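Local atomic coordinates of cytoplasmic Protein STM1381 (Salmonella enterica subsp. enterica serovar Typhimurium, PDB entry 3SOZ), a protein that is of unknown function but belongs to a putative glutamine amidotransferase family, with a fold probably related to that of class I glutaminases. Residues L39-Q44 with E233-F238; E66-Y71 with L101-D106; C214-D219 with P227-W232. One frame throughout, in Å; residues are numbered along the deposited sequence.

Contact 1 (L39-Q44 with E233-F238)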
# COMPACT_ATOMS: atom_id res chain seq x y z
N LEU A 39 -17.46 7.84 24.39
CA LEU A 39 -18.43 6.93 24.96
C LEU A 39 -19.05 7.48 26.25
O LEU A 39 -20.28 7.51 26.38
CB LEU A 39 -17.82 5.57 25.21
CG LEU A 39 -18.18 4.46 24.23
CD1 LEU A 39 -18.28 4.90 22.77
CD2 LEU A 39 -17.14 3.39 24.41
N SER A 40 -18.22 7.94 27.18
CA SER A 40 -18.73 8.62 28.37
C SER A 40 -19.67 9.76 27.98
O SER A 40 -20.61 10.04 28.71
CB SER A 40 -17.60 9.14 29.26
OG SER A 40 -17.23 10.48 28.93
N CYS A 41 -19.41 10.39 26.82
CA CYS A 41 -20.22 11.49 26.27
C CYS A 41 -21.57 11.07 25.69
O CYS A 41 -22.56 11.80 25.78
CB CYS A 41 -19.45 12.20 25.16
SG CYS A 41 -18.53 13.64 25.67
N LEU A 42 -21.58 9.91 25.05
CA LEU A 42 -22.77 9.36 24.42
C LEU A 42 -23.74 8.89 25.47
O LEU A 42 -24.93 9.22 25.40
CB LEU A 42 -22.38 8.23 23.47
CG LEU A 42 -22.39 8.73 22.04
CD1 LEU A 42 -22.06 10.20 22.00
CD2 LEU A 42 -21.47 7.94 21.13
N ARG A 43 -23.24 8.14 26.45
CA ARG A 43 -23.97 7.89 27.70
C ARG A 43 -24.04 9.23 28.39
O ARG A 43 -23.26 10.13 28.08
CB ARG A 43 -23.21 6.89 28.58
CG ARG A 43 -22.88 5.54 27.92
CD ARG A 43 -22.10 4.64 28.88
NE ARG A 43 -20.94 4.01 28.24
CZ ARG A 43 -20.80 2.71 27.97
NH1 ARG A 43 -21.75 1.82 28.28
NH2 ARG A 43 -19.69 2.28 27.39
N GLN A 44 -24.97 9.41 29.32
CA GLN A 44 -25.06 10.72 29.97
C GLN A 44 -25.66 11.78 29.01
O GLN A 44 -26.09 12.86 29.44
CB GLN A 44 -23.67 11.13 30.56
CG GLN A 44 -23.52 12.57 31.11
CD GLN A 44 -22.77 13.52 30.15
OE1 GLN A 44 -23.31 13.98 29.13
NE2 GLN A 44 -21.52 13.81 30.49
N GLU A 233 -17.13 23.14 23.39
CA GLU A 233 -18.36 23.16 24.18
C GLU A 233 -19.37 22.24 23.52
O GLU A 233 -20.06 21.45 24.18
CB GLU A 233 -18.91 24.58 24.34
CG GLU A 233 -19.92 24.72 25.52
CD GLU A 233 -21.20 25.52 25.15
OE1 GLU A 233 -22.30 25.19 25.70
OE2 GLU A 233 -21.10 26.46 24.31
N HIS A 234 -19.40 22.31 22.19
CA HIS A 234 -20.37 21.62 21.36
C HIS A 234 -20.04 20.14 21.08
O HIS A 234 -20.79 19.47 20.37
CB HIS A 234 -20.58 22.41 20.07
CG HIS A 234 -21.07 23.81 20.30
ND1 HIS A 234 -22.33 24.08 20.81
CD2 HIS A 234 -20.48 25.01 20.09
CE1 HIS A 234 -22.48 25.39 20.91
NE2 HIS A 234 -21.37 25.98 20.48
N TYR A 235 -18.96 19.64 21.67
CA TYR A 235 -18.46 18.31 21.36
C TYR A 235 -19.50 17.22 21.62
O TYR A 235 -19.92 16.56 20.68
CB TYR A 235 -17.12 18.04 22.08
CG TYR A 235 -16.48 16.67 21.78
CD1 TYR A 235 -15.85 16.42 20.56
CD2 TYR A 235 -16.52 15.63 22.72
CE1 TYR A 235 -15.28 15.18 20.28
CE2 TYR A 235 -15.96 14.38 22.44
CZ TYR A 235 -15.34 14.16 21.23
OH TYR A 235 -14.78 12.93 20.97
N ALA A 236 -19.93 17.06 22.88
CA ALA A 236 -20.89 16.00 23.26
C ALA A 236 -22.23 16.06 22.48
O ALA A 236 -22.63 15.11 21.80
CB ALA A 236 -21.13 16.02 24.76
N THR A 237 -22.88 17.21 22.56
CA THR A 237 -24.11 17.44 21.83
C THR A 237 -23.92 17.15 20.34
O THR A 237 -24.84 16.66 19.66
CB THR A 237 -24.59 18.90 22.04
OG1 THR A 237 -24.86 19.10 23.43
CG2 THR A 237 -25.84 19.20 21.22
N PHE A 238 -22.75 17.45 19.81
CA PHE A 238 -22.58 17.27 18.40
C PHE A 238 -22.76 15.80 18.02
O PHE A 238 -23.34 15.51 16.98
CB PHE A 238 -21.23 17.78 17.93
CG PHE A 238 -20.83 17.23 16.61
CD1 PHE A 238 -21.32 17.78 15.43
CD2 PHE A 238 -19.97 16.14 16.53
CE1 PHE A 238 -20.96 17.28 14.20
CE2 PHE A 238 -19.60 15.61 15.29
CZ PHE A 238 -20.08 16.19 14.12
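Cys41 and Ala236 bring the two backbones together: their CA atoms are 5.5 Å apart, a close approach made possible by small side chains on both sides. Cys41 lies in the last turn of helix 36-42, where Arg43 N still bonds to Leu39 O before the chain leaves helical geometry at Arg43. Ala236 lies in the first turn of helix 235-246, and Phe238 N there bonds back to His234 O. The thiol does most of the touching. Cys41 SG rests against the Ala236 methyl, 3.6 Å from Ala236 CB, and also reaches the rim of the Tyr235 ring, 4.1 Å from Tyr235 CD2. Relative to the ring, the Cys41 sulfur lies near the plane, 5.2 Å from the Tyr235 centroid and 77° off the normal, so this is an edge-on sulfur-aromatic contact. With CG anti to the backbone N (chi1 -178°), Tyr235 swings its CD2-CE2 edge to the thiol, while its OH is hydrogen-bonded to Cys220 O. Beside this patch, Leu42 packs on Trp239 and Leu243 of the same C-terminal helix, and on Val49 of strand 48-53. Helices packed on each other beside the parallel strands of the main sheet are consistent with a layered alpha/beta fold, as in class I glutaminases.

Contact 2 (E66-Y71 with L101-D106)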
# COMPACT_ATOMS: atom_id res chain seq x y z
N GLU A 66 -31.36 -10.93 12.98
CA GLU A 66 -32.11 -10.70 14.22
C GLU A 66 -31.21 -10.03 15.29
O GLU A 66 -31.68 -9.17 16.04
CB GLU A 66 -32.77 -12.02 14.69
CG GLU A 66 -33.54 -11.99 16.05
CD GLU A 66 -34.02 -13.40 16.53
OE1 GLU A 66 -33.70 -13.80 17.69
OE2 GLU A 66 -34.71 -14.12 15.76
N ALA A 67 -29.93 -10.41 15.33
CA ALA A 67 -28.99 -10.00 16.41
C ALA A 67 -28.71 -8.49 16.49
O ALA A 67 -28.66 -7.92 17.59
CB ALA A 67 -27.69 -10.78 16.31
N LEU A 68 -28.55 -7.87 15.32
CA LEU A 68 -28.26 -6.43 15.18
C LEU A 68 -29.52 -5.55 15.20
O LEU A 68 -29.43 -4.33 15.45
CB LEU A 68 -27.49 -6.16 13.87
CG LEU A 68 -26.27 -7.01 13.50
CD1 LEU A 68 -25.83 -6.79 12.05
CD2 LEU A 68 -25.14 -6.72 14.46
N ALA A 69 -30.67 -6.17 14.90
CA ALA A 69 -31.97 -5.49 14.79
C ALA A 69 -32.38 -4.72 16.06
O ALA A 69 -33.08 -3.71 15.99
CB ALA A 69 -33.04 -6.50 14.41
N CYS A 70 -31.93 -5.20 17.21
CA CYS A 70 -32.26 -4.52 18.44
C CYS A 70 -31.41 -3.27 18.63
O CYS A 70 -31.45 -2.70 19.72
CB CYS A 70 -32.06 -5.45 19.63
SG CYS A 70 -30.32 -5.89 19.87
N TYR A 71 -30.64 -2.87 17.61
CA TYR A 71 -29.80 -1.63 17.69
C TYR A 71 -30.35 -0.53 16.82
O TYR A 71 -30.63 -0.76 15.65
CB TYR A 71 -28.32 -1.88 17.32
CG TYR A 71 -27.57 -2.66 18.36
CD1 TYR A 71 -27.39 -2.15 19.65
CD2 TYR A 71 -27.07 -3.91 18.08
CE1 TYR A 71 -26.72 -2.87 20.63
CE2 TYR A 71 -26.40 -4.66 19.06
CZ TYR A 71 -26.23 -4.12 20.31
OH TYR A 71 -25.57 -4.83 21.26
N LEU A 101 -20.04 -7.60 6.82
CA LEU A 101 -20.29 -6.30 6.21
C LEU A 101 -21.57 -6.38 5.39
O LEU A 101 -22.26 -5.36 5.21
CB LEU A 101 -19.09 -5.90 5.34
CG LEU A 101 -17.99 -4.91 5.80
CD1 LEU A 101 -17.88 -4.64 7.31
CD2 LEU A 101 -16.63 -5.29 5.23
N GLN A 102 -21.89 -7.58 4.88
CA GLN A 102 -23.20 -7.82 4.31
C GLN A 102 -24.18 -7.65 5.45
O GLN A 102 -25.18 -6.96 5.29
CB GLN A 102 -23.35 -9.24 3.73
CG GLN A 102 -23.39 -9.34 2.21
CD GLN A 102 -24.27 -8.29 1.56
OE1 GLN A 102 -24.10 -7.99 0.38
NE2 GLN A 102 -25.20 -7.73 2.31
N LEU A 103 -23.86 -8.24 6.60
CA LEU A 103 -24.72 -8.08 7.77
C LEU A 103 -25.05 -6.64 8.10
O LEU A 103 -26.20 -6.33 8.36
CB LEU A 103 -24.15 -8.78 9.00
CG LEU A 103 -24.58 -10.25 9.08
CD1 LEU A 103 -23.54 -11.18 9.78
CD2 LEU A 103 -25.99 -10.35 9.69
N ILE A 104 -24.05 -5.76 8.08
CA ILE A 104 -24.29 -4.36 8.42
C ILE A 104 -25.08 -3.70 7.29
O ILE A 104 -26.01 -2.91 7.55
CB ILE A 104 -22.98 -3.63 8.79
CG1 ILE A 104 -22.50 -4.12 10.16
CG2 ILE A 104 -23.17 -2.12 8.85
CD1 ILE A 104 -21.02 -4.16 10.33
N ALA A 105 -24.76 -4.05 6.06
CA ALA A 105 -25.47 -3.54 4.92
C ALA A 105 -26.96 -3.88 4.99
O ALA A 105 -27.83 -2.97 4.87
CB ALA A 105 -24.87 -4.11 3.63
N ASP A 106 -27.25 -5.17 5.17
CA ASP A 106 -28.60 -5.68 5.32
C ASP A 106 -29.27 -4.87 6.39
O ASP A 106 -30.30 -4.25 6.11
CB ASP A 106 -28.59 -7.18 5.65
CG ASP A 106 -28.33 -8.06 4.40
OD1 ASP A 106 -28.06 -7.54 3.29
OD2 ASP A 106 -28.41 -9.30 4.54
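Leu68 and Leu103 join two helices of the alpha/beta core, helix 65-69, which precedes parallel strand 73-77, and helix 100-109, which follows it. The backbones stay well apart, with the closest CA atoms, those of Leu68 and Ile104, separated by 8.1 Å, and the Leu68 side chain covers about half of that gap. Leu68 has its CG beside the backbone N and anti to the carbonyl carbon (chi1 -48°), which brings CD1 up to the facing helix. This methyl is the working end. Leu68 CD1 sits 4.0 Å from Leu103 CB and 3.7 Å from Leu103 O, so it lies against the backbone of the helix as well as its side chain. The next amide is at the margin of this contact, with Ile104 N 4.5 Å from Leu68 CD1. The Leu103 and Leu68 side chains cross at about a right angle, and the methyl Leu103 CD2 comes round to 4.3 Å from Leu68 CD1. No hydrogen bond links the segments; what meets is a buried apolar patch, to which Pro62 adds cover over Leu68 and Phe84 over Ile104. Helix 100-109 is the last of three helices in the beta-alpha-beta crossover that carries the chain from strand 73-77 to its parallel neighbour 113-117. Its first turn is held by Asp99 OD1, which accepts hydrogen bonds from the N atoms of both Leu101 and Gln102. Helix 65-69 is only weakly bonded by comparison, and a 2.9 Å bond from Tyr71 N to Leu68 O closes the turn that leads out of it. A polar tie between the same two parts of the chain comes just beyond, where the hydroxyl of Tyr107 is hydrogen-bonded to Tyr71 O.

Contact 3 (C214-D219 with P227-W232)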
# COMPACT_ATOMS: atom_id res chain seq x y z
N CYS A 214 -24.20 8.08 7.95
CA CYS A 214 -23.40 9.26 8.17
C CYS A 214 -21.88 8.94 8.19
O CYS A 214 -21.44 7.96 8.80
CB CYS A 214 -23.86 9.94 9.46
SG CYS A 214 -22.97 11.41 9.91
N CYS A 215 -21.13 9.78 7.48
CA CYS A 215 -19.68 9.76 7.45
C CYS A 215 -19.14 11.04 8.03
O CYS A 215 -19.52 12.13 7.63
CB CYS A 215 -19.20 9.66 6.03
SG CYS A 215 -19.60 8.08 5.36
N PHE A 216 -18.23 10.89 8.98
CA PHE A 216 -17.51 12.00 9.53
C PHE A 216 -16.05 11.77 9.16
O PHE A 216 -15.49 10.72 9.47
CB PHE A 216 -17.73 12.08 11.05
CG PHE A 216 -16.97 13.17 11.70
CD1 PHE A 216 -17.42 14.49 11.63
CD2 PHE A 216 -15.76 12.91 12.32
CE1 PHE A 216 -16.67 15.52 12.19
CE2 PHE A 216 -15.01 13.94 12.89
CZ PHE A 216 -15.47 15.23 12.83
N ALA A 217 -15.44 12.73 8.47
CA ALA A 217 -14.16 12.51 7.76
C ALA A 217 -12.91 12.59 8.62
O ALA A 217 -11.81 12.45 8.09
CB ALA A 217 -14.02 13.43 6.57
N SER A 218 -13.08 12.81 9.92
CA SER A 218 -11.95 13.01 10.80
C SER A 218 -12.13 12.05 11.94
O SER A 218 -12.94 11.14 11.86
CB SER A 218 -11.89 14.44 11.31
OG SER A 218 -10.65 14.71 11.96
N ASP A 219 -11.36 12.22 12.99
CA ASP A 219 -11.29 11.24 14.04
C ASP A 219 -11.95 11.88 15.23
O ASP A 219 -11.82 13.07 15.47
CB ASP A 219 -9.82 10.93 14.36
CG ASP A 219 -9.62 9.59 15.09
OD1 ASP A 219 -10.39 9.18 15.97
OD2 ASP A 219 -8.61 8.94 14.80
N PRO A 227 -6.92 18.41 20.90
CA PRO A 227 -7.45 18.66 22.23
C PRO A 227 -8.46 19.82 22.20
O PRO A 227 -9.37 19.83 23.00
CB PRO A 227 -6.18 19.00 23.05
CG PRO A 227 -5.05 18.53 22.21
CD PRO A 227 -5.49 18.73 20.82
N GLN A 228 -8.32 20.75 21.26
CA GLN A 228 -9.32 21.78 21.03
C GLN A 228 -10.68 21.19 20.62
O GLN A 228 -11.70 21.83 20.78
CB GLN A 228 -8.90 22.75 19.90
CG GLN A 228 -7.79 23.71 20.24
CD GLN A 228 -6.45 23.00 20.46
OE1 GLN A 228 -5.98 22.21 19.61
NE2 GLN A 228 -5.84 23.28 21.60
N PHE A 229 -10.67 20.02 20.01
CA PHE A 229 -11.88 19.40 19.50
C PHE A 229 -12.60 18.72 20.65
O PHE A 229 -13.78 18.90 20.81
CB PHE A 229 -11.57 18.44 18.34
CG PHE A 229 -12.78 17.75 17.74
CD1 PHE A 229 -13.93 18.47 17.38
CD2 PHE A 229 -12.78 16.37 17.51
CE1 PHE A 229 -15.06 17.81 16.82
CE2 PHE A 229 -13.90 15.69 16.93
CZ PHE A 229 -15.04 16.42 16.59
N LEU A 230 -11.85 17.98 21.47
CA LEU A 230 -12.41 17.26 22.62
C LEU A 230 -12.85 18.18 23.76
O LEU A 230 -13.66 17.79 24.62
CB LEU A 230 -11.42 16.21 23.20
CG LEU A 230 -10.76 15.10 22.37
CD1 LEU A 230 -9.80 14.27 23.24
CD2 LEU A 230 -11.77 14.18 21.68
N GLN A 231 -12.27 19.37 23.84
CA GLN A 231 -12.65 20.29 24.90
C GLN A 231 -13.67 21.30 24.43
O GLN A 231 -14.15 22.08 25.22
CB GLN A 231 -11.44 20.98 25.47
CG GLN A 231 -10.39 20.08 26.08
CD GLN A 231 -9.04 20.80 26.12
OE1 GLN A 231 -8.08 20.26 26.63
NE2 GLN A 231 -8.98 22.02 25.57
N TRP A 232 -14.00 21.28 23.14
CA TRP A 232 -15.09 22.06 22.56
C TRP A 232 -16.34 22.06 23.43
O TRP A 232 -16.61 21.08 24.13
CB TRP A 232 -15.46 21.43 21.24
CG TRP A 232 -16.11 22.30 20.29
CD1 TRP A 232 -16.12 23.67 20.29
CD2 TRP A 232 -16.83 21.89 19.13
NE1 TRP A 232 -16.82 24.13 19.20
CE2 TRP A 232 -17.27 23.06 18.46
CE3 TRP A 232 -17.14 20.63 18.57
CZ2 TRP A 232 -18.00 23.02 17.25
CZ3 TRP A 232 -17.88 20.60 17.35
CH2 TRP A 232 -18.29 21.78 16.71
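Phe216 and Asp219 are the two residues of 214-219 that reach Phe229, and the chain arrives at them along strand 211-216. Cys214 and Cys215 are still within the sheet, paired through their backbones with strand 113-117 on one edge and strand 200-208 on the other. Phe216 then turns its side chain to helix 227-230. Its CG is anti to the backbone N (chi1 177°), and the ring extends toward Phe229, whose own first torsion (180°) sends its ring out from the helix in the opposite direction. The rings come together obliquely, with Phe216 CZ 4.0 Å from Phe229 CZ. The contact thus packs the short helix 227-230, whose turn is closed by a bond from Gln231 N to Pro227 O, against the chain leaving strand 211-216. That strand runs parallel to 113-117 and antiparallel to 200-208, which is consistent with a layered alpha/beta fold. Trp239 of the C-terminal helix meets the Phe216 ring edge-to-face, and Tyr235 does the same with Phe229, so the pair belongs to a larger aromatic cluster. Further along, Asp219 touches Phe229 through its backbone: Asp219 O is 3.6 Å from Phe229 CE2 and 4.0 Å from Phe229 CD2, approaching the ring obliquely. No hydrogen bond crosses between the segments, and all three touching residues are buried. The polar side chains of this stretch have other partners: Ser218 OG is hydrogen-bonded to Gly181 O, Asp219 OD1 to Ser221 OG, and Asp219 OD2 to a glycerol that probably came from the crystallisation liquor. On helix 227-230, Pro227 and Gln228 pack on Met94 and Ile96 of the second subunit.

Overall arrangement
Contacts 1 and 3 are neighbours, their centres 11 Å apart on the same side of the chain's centre, and they share an apolar cluster: Phe238 CZ of contact 1 lies 4.0 Å from Phe216 CE1 of contact 3. Helix 227-230 is followed in the chain by helix 235-246, so residues 227-238 supply the second segment of each. Contact 2 stands apart. Its centre is 25 Å from that of contact 1 and 26 Å from that of contact 3, with nearest atoms about 10 Å away in both cases, and it lies across the chain's centre from contact 3. The bound glycerol is at contact 3, held by the Asp219 side chain; no active site is established.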